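Local atomic coordinates of blue-light-activated histidine kinase 2 (Erythrobacter litoralis HTCC2594, PDB entry 4R39), a protein that uses blue light to control an ATP-dependent histidine kinase activity and is involved in increased bacterial virulence in light; this chain is its C-terminal histidine kinase part. Residues A89-I94 with G124-L129; V150-S155 with L162-E167; A199-T204 with V212-P217. All coordinates share one frame; numbering follows the deposited sequence.

Following the chain from the N terminus, interaction 1 comes first: it brings helices 87-102 and 120-140 together and closes a loop of 29 residues that includes strand 107-113. Interaction 2 pairs strands 148-156 and 161-168 as a hairpin, and interaction 3 does the same for strands 200-204 and 211-217, with helix 185-196 between them in the chain. The three closures run in series; none nests within or crosses another. Strands 161-168 and 211-217 are neighbours, making both hairpins part of one mixed sheet. Leu91 and Ile126 of interaction 1 reach down onto that sheet, Leu91 meeting Ser154 and Ile126 meeting Leu162 and Ile216, which unites helices and strands in the Bergerat fold.

Interaction 1 of 3, residues A89-I94 with G124-L129; sequences AYLGRI and GRIGLL
Gly127 is the meeting point of this helix pair, with three side chains of 89-94 converging on its bare CA. Ile94 CD1 approaches Gly127 CA to 3.5 Å, Tyr90 CE2 lies 3.7 Å from the same CA, and Leu91 CD2 is 3.9 Å from it. With chi1 at 173°, the CG of Tyr90 is set anti to the backbone nitrogen, which sends the ring across toward 124-129 and carries the hydroxyl past Gly127 to within 4.3 Å of Gly124 CA. Ile94 braces the ring from its own helix, its CD1 sitting 3.6 Å above one face of Tyr90, near the rim. Next to Gly127, Leu91 CD2 touches Ile126 CG2 at 4.0 Å, the two side chains crossing at about a right angle. The contact is van der Waals packing. The segment axes come within 9.9 Å at a crossing angle of -26°, so the helices run roughly parallel, Leu91 and Gly127 having the nearest CA atoms, 6.1 Å apart. Tyr90 OH is fixed beyond the pair by a hydrogen bond to Ala64 O, and Leu67 of the same helix 58-75 packs against Tyr90 and Ile94. On the far side of 124-129, Leu128 and Leu129 meet helix 185-196, leaving helix 120-140 between that helix and helix 87-102 in the helical layer of the Bergerat fold.

Interaction 2 of 3, residues V150-S155 with L162-E167; sequences VQLRSS and LRVTVE
Arg153 and Glu167 meet because the arginine chain bends at chi3 (-128°) and bows back along the sheet, while the glutamate stretches out beyond its CG to receive it. They belong to a beta hairpin of strands 148-156 and 161-168 in the central sheet of the Bergerat ATP-binding fold. Three hydrogen-bonded pairs, Gln151 with Glu167, Arg153 with Thr165 and Ser155 with Arg163, alternate with the non-hydrogen-bonded pairs Leu152 with Val166 and Ser154 with Val164. At the open end of the hairpin Gln151 N reaches Glu167 O at 3.0 Å, and nearer the turn Arg163 N reaches Ser155 O at 2.8 Å.

The two faces differ in character. Leu152, Ser154, Val164 and Val166 face helices 87-102 and 120-140: Leu152 CD1 rests 3.7 Å from Val166 CG2, and Ser154 OG lies 3.7 Å from Leu162 CD1. The side chain of Val166 is also about 7 Å from the bound ATP analogue. On the other face, Gln151 lies alongside Glu167, its NE2 making a weak 3.3 Å bond to Glu167 OE1 while its OE1 is held by Asn110 of strand 107-113. Thr165 CG2 lies 3.5 Å from Arg153 NH1, the two side chains running side by side. Glu167 OE1 takes mainly the salt bridge: Arg153 NH2 stands 3.1 Å from OE1, which lies close to the guanidinium plane, at its edge, while NH2 meets it from above the carboxylate plane, 64° out of it.

Interaction 3 of 3, residues A199-T204 with V212-P217; sequences AELNVT and VNIDIP
Glu200 pairs with Asp215 and Asn202 with Asn213 by two reciprocal backbone hydrogen bonds each, in antiparallel strands whose axes come within 4.7 Å. Asp215 N meets Glu200 O at 2.9 Å and Asn202 N meets Asn213 O at 2.9 Å. Between and beyond these pairs, Leu201 with Ile214 and Val203 with Val212 form the non-hydrogen-bonded pairs, all four side chains turned to one face. Leu201 and Ile214 lie side by side, CD1 of Leu201 4.0 Å from CG1 of Ile214. Ile214 has CG2 anti to its nitrogen, which directs that methyl to Ala199 CB at 3.7 Å, where Ile216 CG1 also packs. Leu201 continues onto Val190 and Val194 of helix 185-196, and the side chain of Val212, about 6 Å from the bound nucleotide analogue, onto Val133 of helix 120-140.

The opposite face is polar. Asn202 ND2 donates to a water at 2.7 Å, and that water lies 3.3 Å from both Asn213 O and Asp215 OD2, with too few protons to serve every acceptor around it. Asp215 OD1 forms a salt bridge with Arg163 NE, and Asn213 OD1 probably a hydrogen bond with Thr165 OG1. The chemistry therefore splits this edge hairpin: aliphatic side chains pack it against helices and, at Val203, loops, while water spans its two strands and polar pairs tie it to strand 161-168.

Interaction 1 of 3, residues A89-I94 with G124-L129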
loop_
_atom_site.group_PDB
_atom_site.type_symbol
_atom_site.label_atom_id
_atom_site.label_comp_id
_atom_site.label_asym_id
_atom_site.label_seq_id
_atom_site.Cartn_x
_atom_site.Cartn_y
_atom_site.Cartn_z
ATOM N N ALA A 89 -9.542 -8.608 -0.998
ATOM C CA ALA A 89 -10.545 -7.847 -0.262
ATOM C C ALA A 89 -9.909 -6.579 0.293
ATOM O O ALA A 89 -10.435 -5.481 0.151
ATOM C CB ALA A 89 -11.118 -8.691 0.865
ATOM N N TYR A 90 -8.753 -6.758 0.914
ATOM C CA TYR A 90 -8.020 -5.678 1.549
ATOM C C TYR A 90 -7.596 -4.596 0.547
ATOM O O TYR A 90 -7.829 -3.407 0.784
ATOM C CB TYR A 90 -6.824 -6.294 2.279
ATOM C CG TYR A 90 -5.831 -5.334 2.886
ATOM C CD1 TYR A 90 -6.242 -4.264 3.662
ATOM C CD2 TYR A 90 -4.471 -5.535 2.713
ATOM C CE1 TYR A 90 -5.323 -3.404 4.227
ATOM C CE2 TYR A 90 -3.547 -4.690 3.274
ATOM C CZ TYR A 90 -3.975 -3.624 4.030
ATOM O OH TYR A 90 -3.050 -2.776 4.588
ATOM N N LEU A 91 -6.998 -4.993 -0.574
ATOM C CA LEU A 91 -6.582 -4.024 -1.590
ATOM C C LEU A 91 -7.782 -3.297 -2.202
ATOM O O LEU A 91 -7.694 -2.121 -2.544
ATOM C CB LEU A 91 -5.761 -4.695 -2.698
ATOM C CG LEU A 91 -4.421 -5.333 -2.319
ATOM C CD1 LEU A 91 -3.697 -5.841 -3.562
ATOM C CD2 LEU A 91 -3.535 -4.366 -1.551
ATOM N N GLY A 92 -8.901 -4.001 -2.342
ATOM C CA GLY A 92 -10.116 -3.400 -2.865
ATOM C C GLY A 92 -10.625 -2.266 -1.994
ATOM O O GLY A 92 -11.149 -1.272 -2.496
ATOM N N ARG A 93 -10.469 -2.408 -0.682
ATOM C CA ARG A 93 -10.952 -1.397 0.247
ATOM C C ARG A 93 -9.980 -0.230 0.325
ATOM O O ARG A 93 -10.382 0.904 0.571
ATOM C CB ARG A 93 -11.163 -2.001 1.632
ATOM C CG ARG A 93 -12.192 -3.113 1.657
ATOM C CD ARG A 93 -12.411 -3.609 3.069
ATOM N NE ARG A 93 -13.261 -2.696 3.824
ATOM C CZ ARG A 93 -13.247 -2.570 5.147
ATOM N NH1 ARG A 93 -12.412 -3.291 5.882
ATOM N NH2 ARG A 93 -14.070 -1.713 5.735
ATOM N N ILE A 94 -8.695 -0.513 0.123
ATOM C CA ILE A 94 -7.691 0.538 0.054
ATOM C C ILE A 94 -7.987 1.391 -1.165
ATOM O O ILE A 94 -8.072 2.615 -1.072
ATOM C CB ILE A 94 -6.267 -0.048 -0.046
ATOM C CG1 ILE A 94 -5.816 -0.558 1.325
ATOM C CG2 ILE A 94 -5.274 0.993 -0.552
ATOM C CD1 ILE A 94 -4.526 -1.355 1.287
ATOM N N GLY A 124 0.319 -6.191 4.888
ATOM C CA GLY A 124 0.678 -4.850 5.310
ATOM C C GLY A 124 1.665 -4.184 4.371
ATOM O O GLY A 124 1.509 -3.013 4.036
ATOM N N ARG A 125 2.682 -4.925 3.946
ATOM C CA ARG A 125 3.667 -4.387 3.015
ATOM C C ARG A 125 3.016 -4.058 1.673
ATOM O O ARG A 125 3.219 -2.973 1.131
ATOM C CB ARG A 125 4.837 -5.360 2.818
ATOM C CG ARG A 125 5.739 -5.507 4.040
ATOM C CD ARG A 125 7.012 -6.265 3.707
ATOM N NE ARG A 125 7.542 -6.996 4.857
ATOM C CZ ARG A 125 8.389 -6.496 5.750
ATOM N NH1 ARG A 125 8.827 -5.243 5.651
ATOM N NH2 ARG A 125 8.802 -7.257 6.754
ATOM N N ILE A 126 2.224 -4.986 1.144
ATOM C CA ILE A 126 1.592 -4.785 -0.156
ATOM C C ILE A 126 0.542 -3.681 -0.097
ATOM O O ILE A 126 0.452 -2.864 -1.008
ATOM C CB ILE A 126 0.939 -6.082 -0.680
ATOM C CG1 ILE A 126 2.012 -7.134 -0.948
ATOM C CG2 ILE A 126 0.147 -5.813 -1.967
ATOM C CD1 ILE A 126 1.456 -8.523 -1.183
ATOM N N GLY A 127 -0.252 -3.670 0.969
ATOM C CA GLY A 127 -1.301 -2.678 1.131
ATOM C C GLY A 127 -0.752 -1.263 1.109
ATOM O O GLY A 127 -1.251 -0.405 0.381
ATOM N N LEU A 128 0.283 -1.020 1.904
ATOM C CA LEU A 128 0.930 0.285 1.932
ATOM C C LEU A 128 1.555 0.606 0.584
ATOM O O LEU A 128 1.520 1.749 0.135
ATOM C CB LEU A 128 2.000 0.336 3.022
ATOM C CG LEU A 128 1.521 0.697 4.427
ATOM C CD1 LEU A 128 2.656 0.519 5.412
ATOM C CD2 LEU A 128 0.996 2.126 4.484
ATOM N N LEU A 129 2.131 -0.407 -0.053
ATOM C CA LEU A 129 2.699 -0.249 -1.383
ATOM C C LEU A 129 1.653 0.272 -2.360
ATOM O O LEU A 129 1.873 1.270 -3.050
ATOM C CB LEU A 129 3.236 -1.588 -1.888
ATOM C CG LEU A 129 4.749 -1.657 -2.072
ATOM C CD1 LEU A 129 5.179 -3.085 -2.367
ATOM C CD2 LEU A 129 5.184 -0.724 -3.189
#

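Interaction 2 of 3, residues V150-S155 with L162-E167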
loop_
_atom_site.group_PDB
_atom_site.type_symbol
_atom_site.label_atom_id
_atom_site.label_comp_id
_atom_site.label_asym_id
_atom_site.label_seq_id
_atom_site.Cartn_x
_atom_site.Cartn_y
_atom_site.Cartn_z
ATOM N N VAL A 150 -6.928 5.040 -14.338
ATOM C CA VAL A 150 -6.005 4.291 -13.501
ATOM C C VAL A 150 -6.517 2.865 -13.410
ATOM O O VAL A 150 -7.713 2.638 -13.257
ATOM C CB VAL A 150 -5.876 4.872 -12.080
ATOM C CG1 VAL A 150 -4.811 4.118 -11.303
ATOM C CG2 VAL A 150 -5.526 6.346 -12.135
ATOM N N GLN A 151 -5.610 1.907 -13.518
ATOM C CA GLN A 151 -5.971 0.510 -13.356
ATOM C C GLN A 151 -5.087 -0.135 -12.306
ATOM O O GLN A 151 -3.868 -0.087 -12.400
ATOM C CB GLN A 151 -5.845 -0.230 -14.686
ATOM C CG GLN A 151 -6.567 0.469 -15.827
ATOM C CD GLN A 151 -7.090 -0.497 -16.871
ATOM O OE1 GLN A 151 -8.295 -0.766 -16.938
ATOM N NE2 GLN A 151 -6.189 -1.017 -17.702
ATOM N N LEU A 152 -5.720 -0.716 -11.293
ATOM C CA LEU A 152 -5.029 -1.522 -10.300
ATOM C C LEU A 152 -5.325 -2.991 -10.579
ATOM O O LEU A 152 -6.484 -3.380 -10.672
ATOM C CB LEU A 152 -5.481 -1.133 -8.890
ATOM C CG LEU A 152 -5.066 -2.046 -7.732
ATOM C CD1 LEU A 152 -3.561 -2.050 -7.551
ATOM C CD2 LEU A 152 -5.760 -1.622 -6.442
ATOM N N ARG A 153 -4.276 -3.792 -10.735
ATOM C CA ARG A 153 -4.413 -5.236 -10.911
ATOM C C ARG A 153 -3.577 -5.964 -9.879
ATOM O O ARG A 153 -2.503 -5.506 -9.498
ATOM C CB ARG A 153 -3.939 -5.677 -12.295
ATOM C CG ARG A 153 -4.975 -5.604 -13.388
ATOM C CD ARG A 153 -4.354 -5.914 -14.743
ATOM N NE ARG A 153 -4.670 -4.866 -15.710
ATOM C CZ ARG A 153 -3.808 -3.960 -16.167
ATOM N NH1 ARG A 153 -2.536 -3.958 -15.776
ATOM N NH2 ARG A 153 -4.220 -3.051 -17.042
ATOM N N SER A 154 -4.082 -7.102 -9.431
ATOM C CA SER A 154 -3.356 -7.975 -8.527
ATOM C C SER A 154 -3.621 -9.394 -8.997
ATOM O O SER A 154 -4.709 -9.931 -8.782
ATOM C CB SER A 154 -3.836 -7.769 -7.091
ATOM O OG SER A 154 -3.073 -8.528 -6.173
ATOM N N SER A 155 -2.628 -9.987 -9.659
ATOM C CA SER A 155 -2.800 -11.273 -10.329
ATOM C C SER A 155 -1.852 -12.326 -9.793
ATOM O O SER A 155 -0.642 -12.112 -9.738
ATOM C CB SER A 155 -2.537 -11.129 -11.826
ATOM O OG SER A 155 -3.308 -10.081 -12.385
ATOM N N LEU A 162 2.950 -13.340 -7.329
ATOM C CA LEU A 162 1.896 -12.334 -7.386
ATOM C C LEU A 162 2.418 -11.105 -8.106
ATOM O O LEU A 162 3.488 -10.598 -7.773
ATOM C CB LEU A 162 1.454 -11.933 -5.979
ATOM C CG LEU A 162 0.309 -10.916 -5.922
ATOM C CD1 LEU A 162 -1.011 -11.581 -6.268
ATOM C CD2 LEU A 162 0.236 -10.244 -4.561
ATOM N N ARG A 163 1.667 -10.627 -9.091
ATOM C CA ARG A 163 2.022 -9.398 -9.788
ATOM C C ARG A 163 1.006 -8.320 -9.493
ATOM O O ARG A 163 -0.183 -8.491 -9.760
ATOM C CB ARG A 163 2.094 -9.616 -11.295
ATOM C CG ARG A 163 2.403 -8.343 -12.062
ATOM C CD ARG A 163 2.835 -8.645 -13.478
ATOM N NE ARG A 163 4.052 -9.449 -13.515
ATOM C CZ ARG A 163 4.522 -10.042 -14.606
ATOM N NH1 ARG A 163 3.872 -9.926 -15.757
ATOM N NH2 ARG A 163 5.638 -10.755 -14.547
ATOM N N VAL A 164 1.485 -7.211 -8.940
ATOM C CA VAL A 164 0.642 -6.056 -8.668
ATOM C C VAL A 164 1.031 -4.926 -9.613
ATOM O O VAL A 164 2.194 -4.541 -9.682
ATOM C CB VAL A 164 0.773 -5.601 -7.205
ATOM C CG1 VAL A 164 -0.124 -4.402 -6.933
ATOM C CG2 VAL A 164 0.422 -6.747 -6.267
ATOM N N THR A 165 0.045 -4.411 -10.343
ATOM C CA THR A 165 0.265 -3.363 -11.335
ATOM C C THR A 165 -0.593 -2.141 -11.042
ATOM O O THR A 165 -1.755 -2.269 -10.662
ATOM C CB THR A 165 -0.094 -3.858 -12.754
ATOM O OG1 THR A 165 0.709 -4.995 -13.084
ATOM C CG2 THR A 165 0.131 -2.760 -13.805
ATOM N N VAL A 166 -0.011 -0.960 -11.227
ATOM C CA VAL A 166 -0.773 0.285 -11.237
ATOM C C VAL A 166 -0.429 1.052 -12.509
ATOM O O VAL A 166 0.730 1.364 -12.756
ATOM C CB VAL A 166 -0.505 1.135 -9.982
ATOM C CG1 VAL A 166 -1.205 2.489 -10.083
ATOM C CG2 VAL A 166 -0.972 0.385 -8.739
ATOM N N GLU A 167 -1.453 1.345 -13.302
ATOM C CA GLU A 167 -1.301 1.860 -14.659
ATOM C C GLU A 167 -1.977 3.226 -14.817
ATOM O O GLU A 167 -3.133 3.371 -14.451
ATOM C CB GLU A 167 -1.974 0.882 -15.626
ATOM C CG GLU A 167 -1.051 0.006 -16.463
ATOM C CD GLU A 167 -1.790 -0.706 -17.587
ATOM O OE1 GLU A 167 -2.957 -0.343 -17.858
ATOM O OE2 GLU A 167 -1.204 -1.627 -18.203
#

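Interaction 3 of 3, residues A199-T204 with V212-P217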
loop_
_atom_site.group_PDB
_atom_site.type_symbol
_atom_site.label_atom_id
_atom_site.label_comp_id
_atom_site.label_asym_id
_atom_site.label_seq_id
_atom_site.Cartn_x
_atom_site.Cartn_y
_atom_site.Cartn_z
ATOM N N ALA A 199 10.573 -8.607 -3.296
ATOM C CA ALA A 199 9.923 -8.342 -4.577
ATOM C C ALA A 199 10.822 -7.574 -5.541
ATOM O O ALA A 199 11.916 -7.149 -5.181
ATOM C CB ALA A 199 8.641 -7.564 -4.347
ATOM N N GLU A 200 10.336 -7.404 -6.766
ATOM C CA GLU A 200 11.013 -6.621 -7.790
ATOM C C GLU A 200 10.051 -5.547 -8.266
ATOM O O GLU A 200 8.923 -5.853 -8.628
ATOM C CB GLU A 200 11.386 -7.497 -8.987
ATOM C CG GLU A 200 12.056 -8.824 -8.639
ATOM C CD GLU A 200 13.556 -8.707 -8.430
ATOM O OE1 GLU A 200 14.176 -7.777 -8.992
ATOM O OE2 GLU A 200 14.115 -9.557 -7.703
ATOM N N LEU A 201 10.499 -4.296 -8.267
ATOM C CA LEU A 201 9.688 -3.189 -8.763
ATOM C C LEU A 201 10.272 -2.668 -10.072
ATOM O O LEU A 201 11.490 -2.626 -10.243
ATOM C CB LEU A 201 9.626 -2.068 -7.723
ATOM C CG LEU A 201 8.635 -0.929 -7.984
ATOM C CD1 LEU A 201 8.142 -0.350 -6.665
ATOM C CD2 LEU A 201 9.259 0.168 -8.836
ATOM N N ASN A 202 9.392 -2.290 -10.993
ATOM C CA ASN A 202 9.787 -1.707 -12.272
ATOM C C ASN A 202 8.857 -0.562 -12.643
ATOM O O ASN A 202 7.694 -0.562 -12.258
ATOM C CB ASN A 202 9.763 -2.760 -13.378
ATOM C CG ASN A 202 10.913 -3.741 -13.278
ATOM O OD1 ASN A 202 12.054 -3.418 -13.622
ATOM N ND2 ASN A 202 10.618 -4.954 -12.820
ATOM N N VAL A 203 9.374 0.407 -13.396
ATOM C CA VAL A 203 8.606 1.594 -13.765
ATOM C C VAL A 203 8.833 1.974 -15.219
ATOM O O VAL A 203 9.953 1.896 -15.721
ATOM C CB VAL A 203 8.991 2.814 -12.908
ATOM C CG1 VAL A 203 7.989 3.950 -13.120
ATOM C CG2 VAL A 203 9.068 2.435 -11.437
ATOM N N THR A 204 7.765 2.420 -15.868
ATOM C CA THR A 204 7.777 2.784 -17.279
ATOM C C THR A 204 7.164 4.178 -17.432
ATOM O O THR A 204 6.076 4.425 -16.922
ATOM C CB THR A 204 6.973 1.744 -18.084
ATOM O OG1 THR A 204 7.694 0.506 -18.122
ATOM C CG2 THR A 204 6.705 2.215 -19.504
ATOM N N VAL A 212 3.630 0.936 -13.194
ATOM C CA VAL A 212 4.411 0.341 -12.118
ATOM C C VAL A 212 4.035 -1.127 -11.957
ATOM O O VAL A 212 2.856 -1.463 -11.894
ATOM C CB VAL A 212 4.162 1.061 -10.788
ATOM C CG1 VAL A 212 5.066 0.501 -9.702
ATOM C CG2 VAL A 212 4.379 2.557 -10.956
ATOM N N ASN A 213 5.046 -1.989 -11.893
ATOM C CA ASN A 213 4.843 -3.422 -11.717
ATOM C C ASN A 213 5.701 -3.966 -10.598
ATOM O O ASN A 213 6.918 -3.812 -10.618
ATOM C CB ASN A 213 5.180 -4.174 -13.000
ATOM C CG ASN A 213 4.073 -4.100 -14.019
ATOM O OD1 ASN A 213 3.054 -4.779 -13.894
ATOM N ND2 ASN A 213 4.266 -3.284 -15.046
ATOM N N ILE A 214 5.061 -4.601 -9.625
ATOM C CA ILE A 214 5.770 -5.262 -8.540
ATOM C C ILE A 214 5.520 -6.753 -8.646
ATOM O O ILE A 214 4.376 -7.194 -8.597
ATOM C CB ILE A 214 5.314 -4.774 -7.155
ATOM C CG1 ILE A 214 5.426 -3.252 -7.054
ATOM C CG2 ILE A 214 6.165 -5.406 -6.065
ATOM C CD1 ILE A 214 4.230 -2.503 -7.592
ATOM N N ASP A 215 6.590 -7.521 -8.811
ATOM C CA ASP A 215 6.501 -8.975 -8.803
ATOM C C ASP A 215 6.886 -9.484 -7.419
ATOM O O ASP A 215 7.990 -9.217 -6.941
ATOM C CB ASP A 215 7.405 -9.582 -9.883
ATOM C CG ASP A 215 6.749 -9.602 -11.262
ATOM O OD1 ASP A 215 5.520 -9.823 -11.344
ATOM O OD2 ASP A 215 7.465 -9.401 -12.268
ATOM N N ILE A 216 5.972 -10.218 -6.786
ATOM C CA ILE A 216 6.137 -10.636 -5.393
ATOM C C ILE A 216 6.109 -12.160 -5.260
ATOM O O ILE A 216 5.185 -12.804 -5.753
ATOM C CB ILE A 216 5.025 -10.036 -4.513
ATOM C CG1 ILE A 216 5.032 -8.507 -4.627
ATOM C CG2 ILE A 216 5.206 -10.460 -3.059
ATOM C CD1 ILE A 216 3.738 -7.850 -4.207
ATOM N N PRO A 217 7.117 -12.750 -4.587
ATOM C CA PRO A 217 7.091 -14.208 -4.431
ATOM C C PRO A 217 6.356 -14.643 -3.162
ATOM O O PRO A 217 6.933 -14.614 -2.075
ATOM C CB PRO A 217 8.578 -14.581 -4.348
ATOM C CG PRO A 217 9.333 -13.274 -4.141
ATOM C CD PRO A 217 8.327 -12.178 -3.972
HETATM O O HOH W 1 8.475 -6.322 -12.006
#